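Local coordinates for protein bifunctional endomannanase/endoglucanase (Caldanaerobius polysaccharolyticus, PDB 3W0K) that probably hydrolyses internal beta-1,4 linkages in mannans and in beta-glucans such as cellulose, as a glycoside hydrolase of family 5, at residues Phe132-Glu137 with Glu160-Ile165; Glu149-Leu154 with Pro184-Leu189; Lys242-Leu247 with Val252-Gly257. All coordinates share one frame; numbering follows the deposited sequence.

The three contacts sit on one beta/alpha barrel. Contacts 1 and 2 share helix 148-165, using its later and earlier turns; their centres lie about 13 Å apart, and Arg163 NH1 of contact 1 probably hydrogen-bonds Leu189 O of contact 2 at 2.9 Å. Contact 2 leans on contact 3, where Ala187 CB meets Val252 CG2 at 3.6 Å and Pro184 CB meets Leu247 CD1 at 3.7 Å. Contacts 1 and 3 involve different strands of the barrel sheet and do not touch, with nearest atoms about 6 Å apart. Contact 1 includes Glu137, whose OE1 hydrogen-bonds the nitrogen of a Tris molecule, probably from the crystallisation liquor, at a position consistent with the family 5 active site.

Contact 1 (Phe132-Glu137 with Glu160-Ile165); sequences FDLVNE and EAIRKI
Ile162 meets Phe132 and Leu134 through one methyl group, CD1. Its chi1 of -69° sets CG1 beside the backbone N, and a nearly extended chi2 of 168° carries CD1 out from helix 148-165 toward the end of strand 130-133. There Ile162 CD1 lies 3.6 Å from Leu134 CD2, the two side chains running past each other in opposite directions. The same methyl reaches Phe132 at the ring edge, near the ring plane, with Ile162 CD1 4.2 Å from Phe132 CD2. Arg169 makes a cation-pi contact with that ring, and Trp115 meets it too. Leu134 also touches Ile155, Thr158 and Val159 of the same helix.

This is the strand-to-helix interface of a beta-alpha-beta unit completed by strand 170-174, whose Ile171 touches both Leu134 and Ile162. Asp133, between the two apolar residues, instead forms a salt bridge with Arg40. Beyond them, Asn136 ND2 donates to Glu137 OE1 at 3.1 Å, from above the carboxylate plane; this Asn-Glu pair matches the family 5 motif that supplies the acid/base in relatives. Glu137 OE2 forms a salt bridge with Arg196. Contact across the segments is wholly apolar, so shape and burial, not directional bonds, hold this helix turn to the strand end.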
ATOM      1  N   PHE A 132      -0.528   7.313  -9.371  1.00  8.37           N
ATOM      2  CA  PHE A 132      -1.821   6.654  -9.183  1.00  8.53           C
ATOM      3  C   PHE A 132      -1.636   5.148  -9.001  1.00  7.74           C
ATOM      4  O   PHE A 132      -1.135   4.478  -9.900  1.00  8.07           O
ATOM      5  CB  PHE A 132      -2.713   6.858 -10.420  1.00  9.23           C
ATOM      6  CG  PHE A 132      -3.171   8.280 -10.648  1.00  9.27           C
ATOM      7  CD1 PHE A 132      -3.009   9.268  -9.680  1.00  9.89           C
ATOM      8  CD2 PHE A 132      -3.796   8.617 -11.848  1.00  9.84           C
ATOM      9  CE1 PHE A 132      -3.466  10.569  -9.903  1.00 10.47           C
ATOM     10  CE2 PHE A 132      -4.255   9.913 -12.080  1.00 10.38           C
ATOM     11  CZ  PHE A 132      -4.090  10.891 -11.105  1.00  9.45           C
ATOM     12  N   ASP A 133      -2.060   4.630  -7.848  1.00  7.76           N
ATOM     13  CA  ASP A 133      -1.981   3.198  -7.524  1.00  8.96           C
ATOM     14  C   ASP A 133      -3.412   2.705  -7.766  1.00  7.52           C
ATOM     15  O   ASP A 133      -4.293   2.871  -6.925  1.00  7.91           O
ATOM     16  CB  ASP A 133      -1.563   3.046  -6.057  1.00  9.58           C
ATOM     17  CG  ASP A 133      -1.339   1.605  -5.641  1.00 10.72           C
ATOM     18  OD1 ASP A 133      -1.359   0.688  -6.493  1.00 10.64           O
ATOM     19  OD2 ASP A 133      -1.133   1.395  -4.431  1.00  9.82           O
ATOM     20  N   LEU A 134      -3.617   2.079  -8.923  1.00  8.73           N
ATOM     21  CA  LEU A 134      -4.943   1.661  -9.382  1.00  8.07           C
ATOM     22  C   LEU A 134      -5.938   1.009  -8.435  1.00  7.56           C
ATOM     23  O   LEU A 134      -7.056   1.507  -8.264  1.00  8.76           O
ATOM     24  CB  LEU A 134      -4.826   0.869 -10.688  1.00  7.97           C
ATOM     25  CG  LEU A 134      -4.000   1.561 -11.779  1.00  8.28           C
ATOM     26  CD1 LEU A 134      -4.194   0.821 -13.096  1.00  8.73           C
ATOM     27  CD2 LEU A 134      -4.419   3.022 -11.950  1.00 10.90           C
ATOM     28  N   VAL A 135      -5.560  -0.109  -7.834  1.00  6.71           N
ATOM     29  CA  VAL A 135      -6.464  -0.785  -6.919  1.00  7.85           C
ATOM     30  C   VAL A 135      -5.657  -1.582  -5.908  1.00  8.36           C
ATOM     31  O   VAL A 135      -4.751  -2.335  -6.264  1.00  9.24           O
ATOM     32  CB  VAL A 135      -7.505  -1.669  -7.683  1.00  7.77           C
ATOM     33  CG1 VAL A 135      -6.811  -2.663  -8.612  1.00 10.62           C
ATOM     34  CG2 VAL A 135      -8.424  -2.384  -6.695  1.00  9.15           C
ATOM     35  N   ASN A 136      -5.968  -1.377  -4.635  1.00  7.58           N
ATOM     36  CA  ASN A 136      -5.241  -2.061  -3.584  1.00  7.41           C
ATOM     37  C   ASN A 136      -5.409  -3.569  -3.557  1.00  8.87           C
ATOM     38  O   ASN A 136      -6.518  -4.085  -3.651  1.00  8.70           O
ATOM     39  CB  ASN A 136      -5.628  -1.508  -2.209  1.00  6.59           C
ATOM     40  CG  ASN A 136      -4.899  -2.219  -1.080  1.00  7.78           C
ATOM     41  OD1 ASN A 136      -3.727  -1.958  -0.832  1.00  7.73           O
ATOM     42  ND2 ASN A 136      -5.582  -3.151  -0.421  1.00  8.08           N
ATOM     43  N   GLU A 137      -4.277  -4.255  -3.442  1.00  8.61           N
ATOM     44  CA  GLU A 137      -4.210  -5.706  -3.302  1.00  9.06           C
ATOM     45  C   GLU A 137      -5.294  -6.582  -3.945  1.00  8.03           C
ATOM     46  O   GLU A 137      -6.193  -7.071  -3.254  1.00  9.13           O
ATOM     47  CB  GLU A 137      -4.115  -6.027  -1.801  1.00  8.36           C
ATOM     48  CG  GLU A 137      -2.918  -5.360  -1.108  1.00  9.25           C
ATOM     49  CD  GLU A 137      -2.995  -5.356   0.416  1.00 11.17           C
ATOM     50  OE1 GLU A 137      -4.103  -5.464   0.984  1.00 10.88           O
ATOM     51  OE2 GLU A 137      -1.929  -5.215   1.057  1.00 10.91           O
ATOM     52  N   GLU A 160      -4.511   2.766 -20.169  1.00 10.12           N
ATOM     53  CA  GLU A 160      -4.689   3.458 -21.440  1.00 10.39           C
ATOM     54  C   GLU A 160      -5.628   4.655 -21.300  1.00 11.60           C
ATOM     55  O   GLU A 160      -5.405   5.702 -21.911  1.00 12.48           O
ATOM     56  CB  GLU A 160      -5.196   2.489 -22.510  1.00 12.34           C
ATOM     57  CG  GLU A 160      -4.129   1.496 -22.974  1.00 16.80           C
ATOM     58  CD  GLU A 160      -4.610   0.542 -24.058  1.00 20.63           C
ATOM     59  OE1 GLU A 160      -5.818   0.540 -24.382  1.00 24.65           O
ATOM     60  OE2 GLU A 160      -3.769  -0.218 -24.586  1.00 23.93           O
ATOM     61  N   ALA A 161      -6.657   4.512 -20.469  1.00 10.96           N
ATOM     62  CA  ALA A 161      -7.613   5.594 -20.246  1.00 10.11           C
ATOM     63  C   ALA A 161      -6.937   6.771 -19.542  1.00 11.33           C
ATOM     64  O   ALA A 161      -7.164   7.929 -19.892  1.00 12.31           O
ATOM     65  CB  ALA A 161      -8.799   5.094 -19.434  1.00  9.91           C
ATOM     66  N   ILE A 162      -6.107   6.470 -18.545  1.00 10.08           N
ATOM     67  CA  ILE A 162      -5.386   7.512 -17.814  1.00 10.00           C
ATOM     68  C   ILE A 162      -4.392   8.212 -18.746  1.00 11.76           C
ATOM     69  O   ILE A 162      -4.343   9.444 -18.802  1.00 11.41           O
ATOM     70  CB  ILE A 162      -4.622   6.913 -16.603  1.00 10.06           C
ATOM     71  CG1 ILE A 162      -5.615   6.441 -15.542  1.00 10.21           C
ATOM     72  CG2 ILE A 162      -3.642   7.937 -16.013  1.00 11.98           C
ATOM     73  CD1 ILE A 162      -4.983   5.575 -14.460  1.00  9.64           C
ATOM     74  N   ARG A 163      -3.631   7.420 -19.495  1.00 11.48           N
ATOM     75  CA  ARG A 163      -2.625   7.952 -20.413  1.00 12.73           C
ATOM     76  C   ARG A 163      -3.177   8.771 -21.573  1.00 13.13           C
ATOM     77  O   ARG A 163      -2.475   9.631 -22.112  1.00 13.65           O
ATOM     78  CB  ARG A 163      -1.715   6.837 -20.922  1.00 14.27           C
ATOM     79  CG  ARG A 163      -0.776   6.331 -19.845  1.00 13.47           C
ATOM     80  CD  ARG A 163       0.119   5.208 -20.325  1.00 13.78           C
ATOM     81  NE  ARG A 163       1.082   4.834 -19.290  1.00 13.61           N
ATOM     82  CZ  ARG A 163       1.744   3.680 -19.253  1.00 14.22           C
ATOM     83  NH1 ARG A 163       1.556   2.765 -20.196  1.00 15.06           N
ATOM     84  NH2 ARG A 163       2.596   3.443 -18.266  1.00 15.69           N
ATOM     85  N   LYS A 164      -4.416   8.498 -21.971  1.00 13.22           N
ATOM     86  CA  LYS A 164      -5.035   9.257 -23.055  1.00 15.05           C
ATOM     87  C   LYS A 164      -5.242  10.698 -22.585  1.00 14.96           C
ATOM     88  O   LYS A 164      -5.116  11.646 -23.365  1.00 15.57           O
ATOM     89  CB  LYS A 164      -6.374   8.631 -23.456  1.00 16.63           C
ATOM     90  CG  LYS A 164      -7.068   9.347 -24.603  1.00 22.16           C
ATOM     91  CD  LYS A 164      -8.311   8.602 -25.055  1.00 26.07           C
ATOM     92  CE  LYS A 164      -9.030   9.361 -26.162  1.00 28.28           C
ATOM     93  NZ  LYS A 164      -9.503  10.698 -25.699  1.00 30.58           N
ATOM     94  N   ILE A 165      -5.533  10.851 -21.295  1.00 13.58           N
ATOM     95  CA  ILE A 165      -5.753  12.160 -20.685  1.00 13.18           C
ATOM     96  C   ILE A 165      -4.427  12.794 -20.262  1.00 13.86           C
ATOM     97  O   ILE A 165      -4.155  13.956 -20.580  1.00 13.73           O
ATOM     98  CB  ILE A 165      -6.695  12.044 -19.463  1.00 13.55           C
ATOM     99  CG1 ILE A 165      -8.085  11.602 -19.925  1.00 13.43           C
ATOM    100  CG2 ILE A 165      -6.759  13.371 -18.703  1.00 12.66           C
ATOM    101  CD1 ILE A 165      -8.985  11.123 -18.804  1.00 13.62           C
TER

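Contact 2 (Glu149-Leu154 with Pro184-Leu189); sequences ENHASL and PELAHL
Leu186 reaches from its loop onto Ala152 and His151 of helix 148-165, and its side chain divides the work between its two methyls. CB points toward the helix, and chi1 of -70° places Leu186 CG beside the backbone N, 4.2 Å from Ala152 CB. From this branch point Leu186 CD2 settles over the alanine, 3.9 Å from Ala152 CB and 4.0 Å from Ala152 CA. Leu186 CD1 goes to the imidazole instead, 3.8 Å from His151 CE1 and 4.0 Å from His151 ND1, with the two side chains crossing at a slant. The histidine can receive it because its CG is anti to the backbone N (chi1 167°), which brings the ring toward the loop.

In the beta/alpha barrel, residues 184-189 belong to the connection between helix 176-179 and strand 192-197, so the contact lays this loop against the helix that follows the fourth strand. Further along that helix, Ile156 also touches Leu186, while Leu189 rests on Ile155 and Val159.

A polar link runs beside the apolar one. One water lies in the plane of the His151 ring, at its edge, 2.8 Å from ND1, and donates to Glu185 OE2 at 2.8 Å. Glu185 CG lies 4.4 Å from Ala152 CB, and its carboxylate forms a salt bridge through OE2 with Arg148, at the start of the same helix.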
ATOM      1  N   GLU A 149      -5.564 -13.128 -16.936  1.00 12.90           N
ATOM      2  CA  GLU A 149      -6.042 -12.527 -18.174  1.00 14.15           C
ATOM      3  C   GLU A 149      -7.040 -11.386 -17.969  1.00 12.36           C
ATOM      4  O   GLU A 149      -6.861 -10.306 -18.537  1.00 12.16           O
ATOM      5  CB  GLU A 149      -6.653 -13.598 -19.083  1.00 17.64           C
ATOM      6  CG  GLU A 149      -7.062 -13.089 -20.460  1.00 24.66           C
ATOM      7  CD  GLU A 149      -7.587 -14.192 -21.363  1.00 29.85           C
ATOM      8  OE1 GLU A 149      -6.989 -15.290 -21.382  1.00 34.03           O
ATOM      9  OE2 GLU A 149      -8.596 -13.957 -22.062  1.00 33.95           O
ATOM     10  N   ASN A 150      -8.087 -11.603 -17.172  1.00 11.51           N
ATOM     11  CA  ASN A 150      -9.050 -10.521 -16.984  1.00 10.57           C
ATOM     12  C   ASN A 150      -8.525  -9.374 -16.124  1.00 10.61           C
ATOM     13  O   ASN A 150      -8.894  -8.218 -16.340  1.00 11.29           O
ATOM     14  CB  ASN A 150     -10.462 -11.008 -16.578  1.00 10.01           C
ATOM     15  CG  ASN A 150     -10.508 -11.743 -15.246  1.00 11.90           C
ATOM     16  OD1 ASN A 150      -9.767 -11.443 -14.313  1.00 10.12           O
ATOM     17  ND2 ASN A 150     -11.450 -12.678 -15.137  1.00 12.88           N
ATOM     18  N   HIS A 151      -7.613  -9.680 -15.204  1.00  9.20           N
ATOM     19  CA  HIS A 151      -7.010  -8.644 -14.375  1.00  9.28           C
ATOM     20  C   HIS A 151      -6.136  -7.785 -15.289  1.00  8.95           C
ATOM     21  O   HIS A 151      -6.224  -6.558 -15.267  1.00  8.88           O
ATOM     22  CB  HIS A 151      -6.151  -9.261 -13.263  1.00  8.81           C
ATOM     23  CG  HIS A 151      -5.260  -8.274 -12.569  1.00  9.30           C
ATOM     24  ND1 HIS A 151      -3.921  -8.147 -12.866  1.00  9.85           N
ATOM     25  CD2 HIS A 151      -5.520  -7.361 -11.601  1.00 10.42           C
ATOM     26  CE1 HIS A 151      -3.392  -7.199 -12.112  1.00 10.71           C
ATOM     27  NE2 HIS A 151      -4.340  -6.706 -11.335  1.00 10.98           N
ATOM     28  N   ALA A 152      -5.308  -8.436 -16.107  1.00  9.49           N
ATOM     29  CA  ALA A 152      -4.433  -7.714 -17.027  1.00  9.07           C
ATOM     30  C   ALA A 152      -5.237  -6.843 -17.992  1.00  9.86           C
ATOM     31  O   ALA A 152      -4.888  -5.689 -18.231  1.00 10.08           O
ATOM     32  CB  ALA A 152      -3.548  -8.694 -17.802  1.00  8.59           C
ATOM     33  N   SER A 153      -6.329  -7.389 -18.522  1.00 10.16           N
ATOM     34  CA  SER A 153      -7.172  -6.639 -19.449  1.00 10.57           C
ATOM     35  C   SER A 153      -7.736  -5.377 -18.801  1.00 10.55           C
ATOM     36  O   SER A 153      -7.737  -4.311 -19.418  1.00 10.35           O
ATOM     37  CB  SER A 153      -8.305  -7.517 -19.986  1.00 14.39           C
ATOM     38  OG  SER A 153      -7.798  -8.527 -20.844  1.00 17.45           O
ATOM     39  N   LEU A 154      -8.175  -5.489 -17.549  1.00  8.89           N
ATOM     40  CA  LEU A 154      -8.721  -4.338 -16.836  1.00  8.64           C
ATOM     41  C   LEU A 154      -7.634  -3.306 -16.546  1.00  9.72           C
ATOM     42  O   LEU A 154      -7.856  -2.108 -16.694  1.00  9.67           O
ATOM     43  CB  LEU A 154      -9.403  -4.761 -15.531  1.00  9.77           C
ATOM     44  CG  LEU A 154     -10.030  -3.614 -14.724  1.00  8.51           C
ATOM     45  CD1 LEU A 154     -11.073  -2.868 -15.553  1.00 10.22           C
ATOM     46  CD2 LEU A 154     -10.647  -4.170 -13.446  1.00  9.59           C
ATOM     47  N   PRO A 184       4.425 -10.926 -14.350  1.00 14.22           N
ATOM     48  CA  PRO A 184       5.264 -10.778 -15.544  1.00 14.94           C
ATOM     49  C   PRO A 184       4.467 -10.426 -16.800  1.00 15.16           C
ATOM     50  O   PRO A 184       4.993  -9.799 -17.722  1.00 15.33           O
ATOM     51  CB  PRO A 184       5.955 -12.142 -15.652  1.00 16.09           C
ATOM     52  CG  PRO A 184       5.004 -13.077 -14.979  1.00 16.46           C
ATOM     53  CD  PRO A 184       4.536 -12.283 -13.787  1.00 13.89           C
ATOM     54  N   GLU A 185       3.180 -10.772 -16.798  1.00 13.99           N
ATOM     55  CA  GLU A 185       2.299 -10.489 -17.927  1.00 14.96           C
ATOM     56  C   GLU A 185       2.049  -8.992 -18.120  1.00 15.04           C
ATOM     57  O   GLU A 185       1.593  -8.568 -19.180  1.00 16.84           O
ATOM     58  CB  GLU A 185       0.964 -11.243 -17.785  1.00 14.52           C
ATOM     59  CG  GLU A 185       0.108 -10.856 -16.569  1.00 14.43           C
ATOM     60  CD  GLU A 185       0.480 -11.597 -15.283  1.00 15.26           C
ATOM     61  OE1 GLU A 185       1.551 -12.236 -15.214  1.00 14.41           O
ATOM     62  OE2 GLU A 185      -0.314 -11.542 -14.325  1.00 14.81           O
ATOM     63  N   LEU A 186       2.363  -8.195 -17.100  1.00 14.22           N
ATOM     64  CA  LEU A 186       2.176  -6.747 -17.179  1.00 13.37           C
ATOM     65  C   LEU A 186       3.504  -5.987 -17.097  1.00 14.44           C
ATOM     66  O   LEU A 186       3.525  -4.769 -16.917  1.00 14.36           O
ATOM     67  CB  LEU A 186       1.225  -6.274 -16.073  1.00 13.86           C
ATOM     68  CG  LEU A 186      -0.247  -6.675 -16.228  1.00 14.34           C
ATOM     69  CD1 LEU A 186      -0.995  -6.438 -14.927  1.00 13.96           C
ATOM     70  CD2 LEU A 186      -0.884  -5.894 -17.375  1.00 14.59           C
ATOM     71  N   ALA A 187       4.606  -6.711 -17.274  1.00 15.57           N
ATOM     72  CA  ALA A 187       5.947  -6.129 -17.209  1.00 16.42           C
ATOM     73  C   ALA A 187       6.228  -5.031 -18.239  1.00 18.67           C
ATOM     74  O   ALA A 187       6.924  -4.060 -17.940  1.00 20.36           O
ATOM     75  CB  ALA A 187       6.995  -7.232 -17.328  1.00 18.94           C
ATOM     76  N   HIS A 188       5.675  -5.178 -19.440  1.00 18.32           N
ATOM     77  CA  HIS A 188       5.903  -4.216 -20.516  1.00 19.26           C
ATOM     78  C   HIS A 188       4.983  -2.993 -20.521  1.00 18.44           C
ATOM     79  O   HIS A 188       5.070  -2.155 -21.424  1.00 18.55           O
ATOM     80  CB  HIS A 188       5.835  -4.928 -21.865  1.00 20.55           C
ATOM     81  N   LEU A 189       4.143  -2.861 -19.498  1.00 16.95           N
ATOM     82  CA  LEU A 189       3.205  -1.741 -19.428  1.00 16.73           C
ATOM     83  C   LEU A 189       3.818  -0.409 -18.983  1.00 16.08           C
ATOM     84  O   LEU A 189       3.183   0.639 -19.102  1.00 16.61           O
ATOM     85  CB  LEU A 189       2.015  -2.113 -18.539  1.00 17.13           C
ATOM     86  CG  LEU A 189       0.727  -1.305 -18.702  1.00 18.95           C
ATOM     87  CD1 LEU A 189       0.291  -1.278 -20.164  1.00 18.37           C
ATOM     88  CD2 LEU A 189      -0.360  -1.919 -17.833  1.00 19.46           C
TER
HETATM   89  O   HOH W   1      -2.612 -10.027 -14.553  1.00 11.93           O

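Contact 3 (Lys242-Leu247 with Val252-Gly257); sequences KPWRDL and VNVHIG
Leu247 and Val252 are joined by a backbone hydrogen bond, the one polar bond between the two segments: Val252 N donates to Leu247 O at 3.1 Å. The N-H...O angle of 155° is moderately straight, and the donor stands 30° out of the carbonyl plane. It ties the last turns of helix 234-249 to the chain that leads into strand 254-259, so the contact spans the short turn from a barrel helix into its next strand. The helix ends two residues after Leu247, and the chain turns back before Val252.

The apolar contacts form two groups. At the turn, Leu247 and Val252 lie side by side and point the same way, with Leu247 CB 4.1 Å from Val252 CB and Leu247 CG 4.1 Å from Val252 CG2. Val252 CB also lies 3.3 Å from Leu247 O, beside the carbonyl its N-H bonds. One turn earlier in the helix, Trp244 and Val254 cross at about a right angle. Val254 sends its methyls to different targets: CG1, anti to the backbone N, lies 4.0 Å from Trp244 CE3, while CG2 lies 3.9 Å from Trp244 O. His193 of the neighbouring strand 192-197 touches Trp244, Leu247 and Val252.

Other polar groups bond outside the pair or within the helix. Trp244 NE1 hydrogen-bonds Asn180 O, which helps fix the indole. Within the helix, Lys242 NZ forms a salt bridge with Asp246 OD2 at 3.1 Å, one turn on, through the syn lone pair of that oxygen.

The bond from Val252 N to Leu247 O thus holds the chain entering the strand close to the end of the helix, and valine carbons against leucine and indole carbons make the rest of a mostly buried interface.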
ATOM      1  N   LYS A 242      11.808 -13.709  -5.117  1.00 15.30           N
ATOM      2  CA  LYS A 242      12.453 -14.067  -6.380  1.00 15.91           C
ATOM      3  C   LYS A 242      11.675 -13.668  -7.639  1.00 15.62           C
ATOM      4  O   LYS A 242      12.251 -13.090  -8.557  1.00 16.21           O
ATOM      5  CB  LYS A 242      12.823 -15.554  -6.421  1.00 17.76           C
ATOM      6  CG  LYS A 242      13.670 -15.925  -7.631  1.00 22.14           C
ATOM      7  CD  LYS A 242      14.078 -17.388  -7.619  1.00 24.43           C
ATOM      8  CE  LYS A 242      15.038 -17.696  -8.762  1.00 26.04           C
ATOM      9  NZ  LYS A 242      14.467 -17.361 -10.099  1.00 28.04           N
ATOM     10  N   PRO A 243      10.359 -13.963  -7.699  1.00 16.38           N
ATOM     11  CA  PRO A 243       9.590 -13.588  -8.893  1.00 15.85           C
ATOM     12  C   PRO A 243       9.589 -12.074  -9.121  1.00 15.77           C
ATOM     13  O   PRO A 243       9.530 -11.603 -10.261  1.00 16.91           O
ATOM     14  CB  PRO A 243       8.189 -14.107  -8.569  1.00 16.21           C
ATOM     15  CG  PRO A 243       8.466 -15.302  -7.707  1.00 17.19           C
ATOM     16  CD  PRO A 243       9.530 -14.764  -6.781  1.00 15.80           C
ATOM     17  N   TRP A 244       9.648 -11.317  -8.028  1.00 15.16           N
ATOM     18  CA  TRP A 244       9.676  -9.861  -8.101  1.00 14.61           C
ATOM     19  C   TRP A 244      11.054  -9.384  -8.555  1.00 15.12           C
ATOM     20  O   TRP A 244      11.168  -8.431  -9.321  1.00 15.31           O
ATOM     21  CB  TRP A 244       9.301  -9.254  -6.749  1.00 13.71           C
ATOM     22  CG  TRP A 244       7.867  -9.493  -6.387  1.00 11.68           C
ATOM     23  CD1 TRP A 244       7.341 -10.600  -5.787  1.00 12.93           C
ATOM     24  CD2 TRP A 244       6.768  -8.604  -6.623  1.00 12.11           C
ATOM     25  NE1 TRP A 244       5.979 -10.458  -5.636  1.00 12.08           N
ATOM     26  CE2 TRP A 244       5.603  -9.242  -6.140  1.00 11.35           C
ATOM     27  CE3 TRP A 244       6.657  -7.330  -7.196  1.00 11.86           C
ATOM     28  CZ2 TRP A 244       4.338  -8.646  -6.210  1.00 11.38           C
ATOM     29  CZ3 TRP A 244       5.399  -6.737  -7.267  1.00 12.57           C
ATOM     30  CH2 TRP A 244       4.255  -7.397  -6.776  1.00 10.65           C
ATOM     31  N   ARG A 245      12.095 -10.070  -8.093  1.00 17.16           N
ATOM     32  CA  ARG A 245      13.467  -9.738  -8.470  1.00 18.76           C
ATOM     33  C   ARG A 245      13.724 -10.065  -9.937  1.00 19.87           C
ATOM     34  O   ARG A 245      14.445  -9.336 -10.623  1.00 20.05           O
ATOM     35  CB  ARG A 245      14.461 -10.486  -7.580  1.00 19.66           C
ATOM     36  CG  ARG A 245      14.655  -9.839  -6.226  1.00 20.24           C
ATOM     37  CD  ARG A 245      15.459  -8.549  -6.349  1.00 22.02           C
ATOM     38  NE  ARG A 245      16.897  -8.803  -6.437  1.00 22.84           N
ATOM     39  CZ  ARG A 245      17.820  -7.870  -6.655  1.00 24.17           C
ATOM     40  NH1 ARG A 245      17.470  -6.600  -6.822  1.00 23.30           N
ATOM     41  NH2 ARG A 245      19.106  -8.198  -6.654  1.00 24.79           N
ATOM     42  N   ASP A 246      13.130 -11.158 -10.414  1.00 21.29           N
ATOM     43  CA  ASP A 246      13.283 -11.571 -11.808  1.00 22.94           C
ATOM     44  C   ASP A 246      12.710 -10.502 -12.728  1.00 23.71           C
ATOM     45  O   ASP A 246      13.238 -10.253 -13.810  1.00 24.18           O
ATOM     46  CB  ASP A 246      12.580 -12.910 -12.062  1.00 24.16           C
ATOM     47  CG  ASP A 246      13.289 -14.085 -11.402  1.00 26.35           C
ATOM     48  OD1 ASP A 246      14.471 -13.948 -11.015  1.00 26.24           O
ATOM     49  OD2 ASP A 246      12.661 -15.156 -11.274  1.00 29.27           O
ATOM     50  N   LEU A 247      11.631  -9.864 -12.283  1.00 22.69           N
ATOM     51  CA  LEU A 247      10.994  -8.806 -13.055  1.00 23.28           C
ATOM     52  C   LEU A 247      11.846  -7.540 -13.033  1.00 22.66           C
ATOM     53  O   LEU A 247      11.993  -6.869 -14.054  1.00 23.18           O
ATOM     54  CB  LEU A 247       9.597  -8.519 -12.503  1.00 24.18           C
ATOM     55  CG  LEU A 247       8.421  -8.918 -13.398  1.00 26.42           C
ATOM     56  CD1 LEU A 247       8.692 -10.243 -14.092  1.00 26.47           C
ATOM     57  CD2 LEU A 247       7.150  -8.979 -12.579  1.00 24.60           C
ATOM     58  N   VAL A 252      11.792  -3.882 -14.896  1.00 22.61           N
ATOM     59  CA  VAL A 252      10.582  -3.435 -14.208  1.00 19.96           C
ATOM     60  C   VAL A 252      10.908  -2.729 -12.893  1.00 19.25           C
ATOM     61  O   VAL A 252      11.774  -3.170 -12.137  1.00 18.83           O
ATOM     62  CB  VAL A 252       9.634  -4.621 -13.917  1.00 20.81           C
ATOM     63  CG1 VAL A 252       8.418  -4.153 -13.122  1.00 19.76           C
ATOM     64  CG2 VAL A 252       9.195  -5.272 -15.220  1.00 20.66           C
ATOM     65  N   ASN A 253      10.223  -1.615 -12.646  1.00 18.11           N
ATOM     66  CA  ASN A 253      10.405  -0.851 -11.418  1.00 17.87           C
ATOM     67  C   ASN A 253       9.522  -1.463 -10.335  1.00 17.60           C
ATOM     68  O   ASN A 253       8.314  -1.619 -10.525  1.00 18.23           O
ATOM     69  CB  ASN A 253      10.032   0.616 -11.641  1.00 20.83           C
ATOM     70  CG  ASN A 253      10.988   1.323 -12.583  1.00 25.40           C
ATOM     71  OD1 ASN A 253      12.158   1.532 -12.257  1.00 28.82           O
ATOM     72  ND2 ASN A 253      10.495   1.693 -13.760  1.00 28.13           N
ATOM     73  N   VAL A 254      10.140  -1.840  -9.221  1.00 15.44           N
ATOM     74  CA  VAL A 254       9.426  -2.456  -8.104  1.00 13.66           C
ATOM     75  C   VAL A 254       9.511  -1.586  -6.853  1.00 13.87           C
ATOM     76  O   VAL A 254      10.512  -0.909  -6.623  1.00 15.76           O
ATOM     77  CB  VAL A 254      10.003  -3.867  -7.793  1.00 14.39           C
ATOM     78  CG1 VAL A 254       9.353  -4.464  -6.544  1.00 15.67           C
ATOM     79  CG2 VAL A 254       9.793  -4.794  -8.988  1.00 14.14           C
ATOM     80  N   HIS A 255       8.447  -1.601  -6.055  1.00 10.55           N
ATOM     81  CA  HIS A 255       8.393  -0.832  -4.815  1.00 10.52           C
ATOM     82  C   HIS A 255       7.530  -1.592  -3.810  1.00  9.96           C
ATOM     83  O   HIS A 255       6.658  -2.365  -4.204  1.00 11.73           O
ATOM     84  CB  HIS A 255       7.786   0.551  -5.070  1.00  9.54           C
ATOM     85  CG  HIS A 255       7.829   1.458  -3.878  1.00  9.28           C
ATOM     86  ND1 HIS A 255       6.779   1.576  -2.993  1.00 10.33           N
ATOM     87  CD2 HIS A 255       8.803   2.279  -3.419  1.00 10.75           C
ATOM     88  CE1 HIS A 255       7.104   2.432  -2.039  1.00 10.46           C
ATOM     89  NE2 HIS A 255       8.328   2.872  -2.274  1.00  9.82           N
ATOM     90  N   ILE A 256       7.800  -1.403  -2.521  1.00  9.05           N
ATOM     91  CA  ILE A 256       7.019  -2.059  -1.472  1.00  8.64           C
ATOM     92  C   ILE A 256       6.015  -1.034  -0.935  1.00 10.46           C
ATOM     93  O   ILE A 256       6.350  -0.201  -0.088  1.00  9.87           O
ATOM     94  CB  ILE A 256       7.929  -2.594  -0.335  1.00 10.13           C
ATOM     95  CG1 ILE A 256       8.915  -3.629  -0.891  1.00 11.03           C
ATOM     96  CG2 ILE A 256       7.087  -3.209   0.782  1.00 11.40           C
ATOM     97  CD1 ILE A 256       8.263  -4.884  -1.462  1.00 12.88           C
ATOM     98  N   GLY A 257       4.793  -1.097  -1.464  1.00  9.17           N
ATOM     99  CA  GLY A 257       3.735  -0.167  -1.090  1.00  9.62           C
ATOM    100  C   GLY A 257       3.283  -0.207   0.353  1.00  9.72           C
ATOM    101  O   GLY A 257       2.798   0.800   0.881  1.00  8.02           O
TER